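2',5'-phosphodiesterase 12 (PDB 4Z0V) belongs to the endonuclease/exonuclease/phosphatase family and joins a DNase I-like domain, modelled with magnesium, to an N-terminal domain of the E-set clan. Local coordinates at residues A21-C26 and A103-C108; E63-P68 and L196-L201; R76-C81 and E94-C99. One frame throughout, in Å; residues are numbered along the deposited sequence.

Contact 1 of 3, residues A21-C26 and A103-C108; sequences AGFPVC and AGPGTC
F23 pushes the far end of its ring against P105 and C108, and this is the compact half of the contact. Its CZ lies 3.8 Å from P105 CD, with P105 CG just as near, and the two side chains cross obliquely. The CB of F23 points toward 103-108, and chi1 of -74° sets CG anti to the carbonyl carbon, beside the backbone N. C108 SG comes to the ring edge, 3.9 Å from F23 CZ. Seen from the ring centroid, SG lies 84° off the normal, a Cys sulfur-aromatic contact. A loop of the N-terminal E-set domain thus packs on the chain that runs from strand 93-96 to helix 110-113. Helix 159-172 of the DNase I-like domain takes part as well: K168 makes a cation-pi contact with F23, and Y161 touches P105. Toward A21 and G104 the packing opens. Their backbones stand too far apart to bond directly, A21 O being 4.4 Å from G104 N, and a water links them. It donates to A21 O at 2.6 Å and accepts from G104 N at 2.7 Å.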
loop_
_atom_site.group_PDB
_atom_site.type_symbol
_atom_site.label_atom_id
_atom_site.label_comp_id
_atom_site.label_asym_id
_atom_site.label_seq_id
_atom_site.Cartn_x
_atom_site.Cartn_y
_atom_site.Cartn_z
ATOM N N ALA A 21 -5.301 9.737 -20.969
ATOM C CA ALA A 21 -4.201 10.649 -21.290
ATOM C C ALA A 21 -3.524 11.113 -20.001
ATOM O O ALA A 21 -4.227 11.466 -19.063
ATOM C CB ALA A 21 -4.738 11.852 -22.050
ATOM N N GLY A 22 -2.197 11.055 -19.950
ATOM C CA GLY A 22 -1.438 11.465 -18.768
ATOM C C GLY A 22 -1.336 10.428 -17.670
ATOM O O GLY A 22 -0.714 10.696 -16.629
ATOM N N PHE A 23 -1.880 9.221 -17.914
ATOM C CA PHE A 23 -1.861 8.100 -16.954
ATOM C C PHE A 23 -1.070 6.966 -17.560
ATOM O O PHE A 23 -1.326 6.597 -18.714
ATOM C CB PHE A 23 -3.276 7.640 -16.561
ATOM C CG PHE A 23 -3.944 8.626 -15.634
ATOM C CD1 PHE A 23 -4.406 9.851 -16.109
ATOM C CD2 PHE A 23 -4.031 8.369 -14.267
ATOM C CE1 PHE A 23 -4.974 10.784 -15.243
ATOM C CE2 PHE A 23 -4.610 9.303 -13.402
ATOM C CZ PHE A 23 -5.046 10.514 -13.890
ATOM N N PRO A 24 -0.087 6.428 -16.818
ATOM C CA PRO A 24 0.773 5.380 -17.394
ATOM C C PRO A 24 0.025 4.095 -17.689
ATOM O O PRO A 24 -0.757 3.636 -16.867
ATOM C CB PRO A 24 1.858 5.166 -16.316
ATOM C CG PRO A 24 1.224 5.634 -15.025
ATOM C CD PRO A 24 0.354 6.806 -15.448
ATOM N N VAL A 25 0.266 3.527 -18.885
ATOM C CA VAL A 25 -0.298 2.263 -19.359
ATOM C C VAL A 25 0.732 1.205 -18.995
ATOM O O VAL A 25 1.838 1.213 -19.560
ATOM C CB VAL A 25 -0.603 2.282 -20.888
ATOM C CG1 VAL A 25 -1.169 0.934 -21.336
ATOM C CG2 VAL A 25 -1.568 3.409 -21.242
ATOM N N CYS A 26 0.395 0.355 -18.009
ATOM C CA CYS A 26 1.319 -0.628 -17.442
ATOM C C CYS A 26 0.890 -2.037 -17.813
ATOM O O CYS A 26 0.006 -2.608 -17.175
ATOM C CB CYS A 26 1.405 -0.445 -15.927
ATOM S SG CYS A 26 1.797 1.245 -15.418
ATOM N N ALA A 103 -9.947 11.098 -22.083
ATOM C CA ALA A 103 -9.521 12.185 -21.219
ATOM C C ALA A 103 -9.608 11.660 -19.780
ATOM O O ALA A 103 -10.556 10.939 -19.436
ATOM C CB ALA A 103 -10.447 13.401 -21.407
ATOM N N GLY A 104 -8.616 11.988 -18.975
ATOM C CA GLY A 104 -8.616 11.598 -17.574
ATOM C C GLY A 104 -9.128 12.752 -16.739
ATOM O O GLY A 104 -9.502 13.776 -17.307
ATOM N N PRO A 105 -9.117 12.657 -15.391
ATOM C CA PRO A 105 -9.541 13.811 -14.579
ATOM C C PRO A 105 -8.631 15.013 -14.830
ATOM O O PRO A 105 -7.447 14.838 -15.153
ATOM C CB PRO A 105 -9.416 13.303 -13.136
ATOM C CG PRO A 105 -8.442 12.174 -13.199
ATOM C CD PRO A 105 -8.676 11.529 -14.543
ATOM N N GLY A 106 -9.173 16.217 -14.672
ATOM C CA GLY A 106 -8.395 17.439 -14.872
ATOM C C GLY A 106 -7.227 17.588 -13.912
ATOM O O GLY A 106 -6.125 17.982 -14.308
ATOM N N THR A 107 -7.474 17.249 -12.641
ATOM C CA THR A 107 -6.493 17.315 -11.547
ATOM C C THR A 107 -6.639 16.122 -10.634
ATOM O O THR A 107 -7.731 15.572 -10.531
ATOM C CB THR A 107 -6.678 18.588 -10.679
ATOM O OG1 THR A 107 -7.899 18.494 -9.938
ATOM C CG2 THR A 107 -6.601 19.883 -11.461
ATOM N N CYS A 108 -5.559 15.737 -9.945
ATOM C CA CYS A 108 -5.609 14.684 -8.917
ATOM C C CYS A 108 -4.935 15.262 -7.728
ATOM O O CYS A 108 -3.991 16.017 -7.912
ATOM C CB CYS A 108 -4.948 13.384 -9.353
ATOM S SG CYS A 108 -5.857 12.497 -10.637
HETATM O O HOH W 1 -6.202 13.159 -19.186
#

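Contact 2 of 3, residues E63-P68 and L196-L201; sequences ERVYTP and LEAFGL
The guanidinium of R64 has A198 CA over one face and E197 OE1 at its edge, while the second flat group, the F199 ring, is approached obliquely by V65 CG2. The 196-201 side is the C-terminal end of helix 185-198, closed by a Schellman motif: G200, at positive phi, is the C-prime residue, with L201 N bonded to L196 O and G200 N to E197 O. A loop of the N-terminal domain docks here on a helix end of the DNase I-like domain. The salt bridge is carried by one carboxylate oxygen. R64 NH2 reaches E197 OE1 at 2.7 Å. This bond is nearly straight, uses the anti lone pair and lies only 6° out of the guanidinium plane. R64 NH1 adds a weak bond to E197 OE1 at 3.2 Å. The carboxylate is turned 76° from the guanidinium, so the pair is not a flat two-oxygen fork. R64 stretches out from CG to NE, its CD lying 3.8 Å from A198 CB, and NH2 also donates to P27 O. The positive group near the helix C-terminus probably suits the partial negative charge there. Beside the bridge the contact is apolar. V65 CG2 is 4.0 Å from F199 CE1. V65 CG2 also presses to 3.3 Å on A198 CB, tighter than usual van der Waals contact.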
loop_
_atom_site.group_PDB
_atom_site.type_symbol
_atom_site.label_atom_id
_atom_site.label_comp_id
_atom_site.label_asym_id
_atom_site.label_seq_id
_atom_site.Cartn_x
_atom_site.Cartn_y
_atom_site.Cartn_z
ATOM N N GLU A 63 9.968 1.622 -24.210
ATOM C CA GLU A 63 9.885 1.200 -22.820
ATOM C C GLU A 63 8.645 0.365 -22.603
ATOM O O GLU A 63 7.696 0.443 -23.377
ATOM C CB GLU A 63 9.819 2.424 -21.889
ATOM C CG GLU A 63 10.741 3.577 -22.245
ATOM C CD GLU A 63 11.970 3.683 -21.371
ATOM O OE1 GLU A 63 13.029 3.141 -21.762
ATOM O OE2 GLU A 63 11.870 4.307 -20.289
ATOM N N ARG A 64 8.615 -0.373 -21.509
ATOM C CA ARG A 64 7.486 -1.226 -21.160
ATOM C C ARG A 64 6.211 -0.383 -20.944
ATOM O O ARG A 64 5.130 -0.775 -21.372
ATOM C CB ARG A 64 7.862 -1.993 -19.889
ATOM C CG ARG A 64 6.720 -2.751 -19.261
ATOM C CD ARG A 64 7.235 -3.525 -18.060
ATOM N NE ARG A 64 6.113 -4.206 -17.428
ATOM C CZ ARG A 64 6.230 -5.239 -16.609
ATOM N NH1 ARG A 64 7.429 -5.724 -16.310
ATOM N NH2 ARG A 64 5.152 -5.795 -16.083
ATOM N N VAL A 65 6.369 0.787 -20.314
ATOM C CA VAL A 65 5.265 1.687 -19.945
ATOM C C VAL A 65 5.130 2.787 -20.973
ATOM O O VAL A 65 6.126 3.333 -21.454
ATOM C CB VAL A 65 5.522 2.267 -18.516
ATOM C CG1 VAL A 65 4.441 3.271 -18.084
ATOM C CG2 VAL A 65 5.606 1.136 -17.504
ATOM N N TYR A 66 3.892 3.126 -21.290
ATOM C CA TYR A 66 3.602 4.233 -22.205
ATOM C C TYR A 66 2.626 5.163 -21.524
ATOM O O TYR A 66 1.596 4.692 -21.063
ATOM C CB TYR A 66 2.993 3.681 -23.517
ATOM C CG TYR A 66 2.641 4.755 -24.518
ATOM C CD1 TYR A 66 3.619 5.334 -25.321
ATOM C CD2 TYR A 66 1.334 5.220 -24.640
ATOM C CE1 TYR A 66 3.310 6.368 -26.207
ATOM C CE2 TYR A 66 0.999 6.207 -25.574
ATOM C CZ TYR A 66 1.999 6.803 -26.327
ATOM O OH TYR A 66 1.692 7.774 -27.249
ATOM N N THR A 67 2.894 6.479 -21.524
ATOM C CA THR A 67 1.957 7.467 -20.963
ATOM C C THR A 67 1.366 8.233 -22.149
ATOM O O THR A 67 2.075 9.017 -22.797
ATOM C CB THR A 67 2.627 8.394 -19.923
ATOM O OG1 THR A 67 3.234 7.589 -18.932
ATOM C CG2 THR A 67 1.623 9.304 -19.221
ATOM N N PRO A 68 0.081 8.024 -22.478
ATOM C CA PRO A 68 -0.483 8.728 -23.646
ATOM C C PRO A 68 -0.547 10.225 -23.434
ATOM O O PRO A 68 -0.656 10.682 -22.294
ATOM C CB PRO A 68 -1.906 8.153 -23.771
ATOM C CG PRO A 68 -1.943 6.952 -22.890
ATOM C CD PRO A 68 -0.926 7.161 -21.830
ATOM N N LEU A 196 4.034 -1.532 -10.637
ATOM C CA LEU A 196 5.182 -1.322 -9.764
ATOM C C LEU A 196 6.400 -2.106 -10.226
ATOM O O LEU A 196 7.526 -1.603 -10.088
ATOM C CB LEU A 196 4.799 -1.618 -8.304
ATOM C CG LEU A 196 3.734 -0.661 -7.720
ATOM C CD1 LEU A 196 3.422 -1.007 -6.272
ATOM C CD2 LEU A 196 4.223 0.811 -7.727
ATOM N N GLU A 197 6.213 -3.291 -10.834
ATOM C CA GLU A 197 7.424 -3.949 -11.330
ATOM C C GLU A 197 8.065 -3.157 -12.501
ATOM O O GLU A 197 9.290 -3.108 -12.607
ATOM C CB GLU A 197 7.200 -5.426 -11.675
ATOM C CG GLU A 197 6.476 -5.780 -12.944
ATOM C CD GLU A 197 6.378 -7.288 -13.150
ATOM O OE1 GLU A 197 5.937 -7.686 -14.249
ATOM O OE2 GLU A 197 6.787 -8.069 -12.252
ATOM N N ALA A 198 7.241 -2.485 -13.331
ATOM C CA ALA A 198 7.741 -1.658 -14.444
ATOM C C ALA A 198 8.613 -0.499 -13.941
ATOM O O ALA A 198 9.519 -0.027 -14.650
ATOM C CB ALA A 198 6.564 -1.117 -15.236
ATOM N N PHE A 199 8.347 -0.054 -12.705
ATOM C CA PHE A 199 9.084 1.041 -12.087
ATOM C C PHE A 199 10.148 0.531 -11.092
ATOM O O PHE A 199 10.698 1.337 -10.354
ATOM C CB PHE A 199 8.097 2.038 -11.414
ATOM C CG PHE A 199 7.403 2.925 -12.427
ATOM C CD1 PHE A 199 6.313 2.454 -13.160
ATOM C CD2 PHE A 199 7.871 4.213 -12.688
ATOM C CE1 PHE A 199 5.668 3.271 -14.094
ATOM C CE2 PHE A 199 7.240 5.030 -13.626
ATOM C CZ PHE A 199 6.138 4.556 -14.326
ATOM N N GLY A 200 10.445 -0.772 -11.104
ATOM C CA GLY A 200 11.540 -1.335 -10.317
ATOM C C GLY A 200 11.245 -1.847 -8.916
ATOM O O GLY A 200 12.181 -2.075 -8.151
ATOM N N LEU A 201 9.969 -2.092 -8.586
ATOM C CA LEU A 201 9.607 -2.633 -7.269
ATOM C C LEU A 201 9.014 -4.029 -7.397
ATOM O O LEU A 201 8.328 -4.327 -8.370
ATOM C CB LEU A 201 8.605 -1.726 -6.529
ATOM C CG LEU A 201 9.105 -0.321 -6.165
ATOM C CD1 LEU A 201 8.736 0.681 -7.246
ATOM C CD2 LEU A 201 8.463 0.159 -4.888
#

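Contact 3 of 3, residues R76-C81 and E94-C99; sequences RLKLHC and ELESVC
R76 and E96 slant across each other, guanidinium and carboxylate planes 33° apart, at one end of an antiparallel beta hairpin. R76 NH2 is gripped twice, both partners near the guanidinium plane: E96 OE1 at 2.9 Å, met on its anti side, and S97 O at 3.0 Å, with the donor nearly in line with the carbonyl bond. The bend at chi3 (-71°) turns NE of R76 out of the extended line. R76 NH1 makes a weak direct bond to E96 OE1, and a water also bridges these two atoms. K78 lies on the same face as E96 and E94. Its CD packs 3.7 Å from E96 CG; the bend at chi3 turns CE, and NZ beyond it forms a salt bridge with E94 OE1 at 3.1 Å, arriving from above the carboxylate plane. The other oxygen of E94, OE2, sits 3.1 Å from H80 CD2, the ring turned edge-on to the glutamate and the two planes 90° apart. L79 and L95, a hydrogen-bonded pair (L79 N to L95 O and L95 N to L79 O, each 2.8 Å), send their side chains to the opposite face; K78 with E96 and H80 with E94 are non-hydrogen-bonded pairs. Beyond the K78-E96 pair, S97 extends the pattern with side-chain help: S97 OG accepts from L77 N at 3.0 Å and donates to C99 O, which fixes its hydroxyl, while S97 N bonds to L77 O. In the four-stranded antiparallel sheet, strand 93-96 is outermost within the chain and strand 77-82 lies between it and strand 40-46. W56 of strand 56-58 touches R76; on the face of E96 and K78 it also touches E96 and, with Y44, makes cation-pi contacts with K78, while on the other face L79 touches W43 of strand 40-46.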
loop_
_atom_site.group_PDB
_atom_site.type_symbol
_atom_site.label_atom_id
_atom_site.label_comp_id
_atom_site.label_asym_id
_atom_site.label_seq_id
_atom_site.Cartn_x
_atom_site.Cartn_y
_atom_site.Cartn_z
ATOM N N ARG A 76 -6.506 4.093 -30.499
ATOM C CA ARG A 76 -6.155 2.849 -29.831
ATOM C C ARG A 76 -4.625 2.780 -29.817
ATOM O O ARG A 76 -3.961 3.475 -30.596
ATOM C CB ARG A 76 -6.750 1.631 -30.556
ATOM C CG ARG A 76 -8.291 1.644 -30.434
ATOM C CD ARG A 76 -8.953 0.298 -30.619
ATOM N NE ARG A 76 -8.895 -0.165 -32.006
ATOM C CZ ARG A 76 -8.197 -1.215 -32.427
ATOM N NH1 ARG A 76 -8.214 -1.558 -33.708
ATOM N NH2 ARG A 76 -7.480 -1.934 -31.572
ATOM N N LEU A 77 -4.074 1.942 -28.952
ATOM C CA LEU A 77 -2.619 1.765 -28.858
ATOM C C LEU A 77 -2.285 0.327 -29.116
ATOM O O LEU A 77 -3.134 -0.549 -28.977
ATOM C CB LEU A 77 -2.154 2.169 -27.422
ATOM C CG LEU A 77 -2.527 3.569 -26.933
ATOM C CD1 LEU A 77 -2.094 3.730 -25.429
ATOM C CD2 LEU A 77 -1.852 4.657 -27.795
ATOM N N LYS A 78 -1.041 0.059 -29.479
ATOM C CA LYS A 78 -0.625 -1.314 -29.684
ATOM C C LYS A 78 0.774 -1.470 -29.104
ATOM O O LYS A 78 1.616 -0.598 -29.308
ATOM C CB LYS A 78 -0.621 -1.639 -31.204
ATOM C CG LYS A 78 -0.161 -3.078 -31.515
ATOM C CD LYS A 78 -0.371 -3.471 -32.963
ATOM C CE LYS A 78 0.789 -3.105 -33.842
ATOM N NZ LYS A 78 0.715 -3.829 -35.129
ATOM N N LEU A 79 1.013 -2.568 -28.392
ATOM C CA LEU A 79 2.349 -2.856 -27.863
ATOM C C LEU A 79 2.920 -4.050 -28.589
ATOM O O LEU A 79 2.249 -5.079 -28.689
ATOM C CB LEU A 79 2.320 -3.142 -26.335
ATOM C CG LEU A 79 3.644 -3.705 -25.699
ATOM C CD1 LEU A 79 4.787 -2.685 -25.762
ATOM C CD2 LEU A 79 3.407 -4.174 -24.245
ATOM N N HIS A 80 4.154 -3.906 -29.087
ATOM C CA HIS A 80 4.954 -4.997 -29.611
ATOM C C HIS A 80 5.931 -5.367 -28.535
ATOM O O HIS A 80 6.650 -4.487 -28.054
ATOM C CB HIS A 80 5.743 -4.605 -30.883
ATOM C CG HIS A 80 6.775 -5.637 -31.273
ATOM N ND1 HIS A 80 7.995 -5.754 -30.593
ATOM C CD2 HIS A 80 6.712 -6.606 -32.214
ATOM C CE1 HIS A 80 8.628 -6.772 -31.155
ATOM N NE2 HIS A 80 7.905 -7.301 -32.155
ATOM N N CYS A 81 6.083 -6.655 -28.249
ATOM C CA CYS A 81 7.121 -7.036 -27.311
ATOM C C CYS A 81 7.759 -8.346 -27.715
ATOM O O CYS A 81 7.069 -9.285 -28.112
ATOM C CB CYS A 81 6.623 -7.065 -25.874
ATOM S SG CYS A 81 4.992 -7.782 -25.678
ATOM N N GLU A 94 2.238 -9.235 -29.987
ATOM C CA GLU A 94 1.697 -7.876 -30.135
ATOM C C GLU A 94 0.332 -7.866 -29.512
ATOM O O GLU A 94 -0.370 -8.885 -29.567
ATOM C CB GLU A 94 1.659 -7.417 -31.614
ATOM C CG GLU A 94 3.057 -7.164 -32.215
ATOM C CD GLU A 94 3.151 -6.331 -33.490
ATOM O OE1 GLU A 94 2.213 -6.388 -34.318
ATOM O OE2 GLU A 94 4.187 -5.649 -33.680
ATOM N N LEU A 95 -0.036 -6.748 -28.878
ATOM C CA LEU A 95 -1.320 -6.622 -28.224
ATOM C C LEU A 95 -1.872 -5.230 -28.432
ATOM O O LEU A 95 -1.180 -4.258 -28.146
ATOM C CB LEU A 95 -1.149 -6.919 -26.723
ATOM C CG LEU A 95 -2.410 -7.025 -25.865
ATOM C CD1 LEU A 95 -3.458 -7.911 -26.509
ATOM C CD2 LEU A 95 -2.078 -7.546 -24.529
ATOM N N GLU A 96 -3.125 -5.150 -28.906
ATOM C CA GLU A 96 -3.796 -3.873 -29.151
ATOM C C GLU A 96 -4.760 -3.590 -28.043
ATOM O O GLU A 96 -5.394 -4.524 -27.540
ATOM C CB GLU A 96 -4.593 -3.889 -30.468
ATOM C CG GLU A 96 -3.804 -4.196 -31.718
ATOM C CD GLU A 96 -4.669 -4.361 -32.950
ATOM O OE1 GLU A 96 -5.838 -3.904 -32.935
ATOM O OE2 GLU A 96 -4.149 -4.900 -33.953
ATOM N N SER A 97 -4.925 -2.308 -27.692
ATOM C CA SER A 97 -5.942 -1.920 -26.727
ATOM C C SER A 97 -7.314 -2.083 -27.397
ATOM O O SER A 97 -7.435 -1.904 -28.612
ATOM C CB SER A 97 -5.730 -0.481 -26.268
ATOM O OG SER A 97 -6.020 0.439 -27.305
ATOM N N VAL A 98 -8.323 -2.440 -26.627
ATOM C CA VAL A 98 -9.676 -2.587 -27.178
ATOM C C VAL A 98 -10.358 -1.205 -27.108
ATOM O O VAL A 98 -11.145 -0.850 -27.986
ATOM C CB VAL A 98 -10.442 -3.710 -26.417
ATOM C CG1 VAL A 98 -11.906 -3.746 -26.809
ATOM C CG2 VAL A 98 -9.788 -5.066 -26.685
ATOM N N CYS A 99 -9.980 -0.411 -26.107
ATOM C CA CYS A 99 -10.479 0.946 -25.854
ATOM C C CYS A 99 -9.622 1.967 -26.567
ATOM O O CYS A 99 -8.449 1.700 -26.805
ATOM C CB CYS A 99 -10.443 1.206 -24.350
ATOM S SG CYS A 99 -8.778 1.040 -23.636
HETATM O O HOH W 2 -7.834 -4.440 -34.829
#

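Along the chain the segments come in the order 21-26, 63-68, 76-81, 94-99, 103-108 and 196-201, so contact 3 is nested inside the loops closed by both others, while contacts 1 and 2 cross. Their centres stand about 14 Å (1 and 2), about 15 Å (2 and 3) and about 18 Å (1 and 3) apart. Probable backbone bonds from V25 to Y66 and G22 to P68 join contacts 1 and 2; L77 of contact 3 packs on Y66, P68 and V25. Contact 3 lies within the N-terminal domain's sheet. Contact 2 joins the domains directly, and contact 1 packs an N-terminal loop on the connecting chain beside helix 159-172, so both lie where the protein's two domains meet.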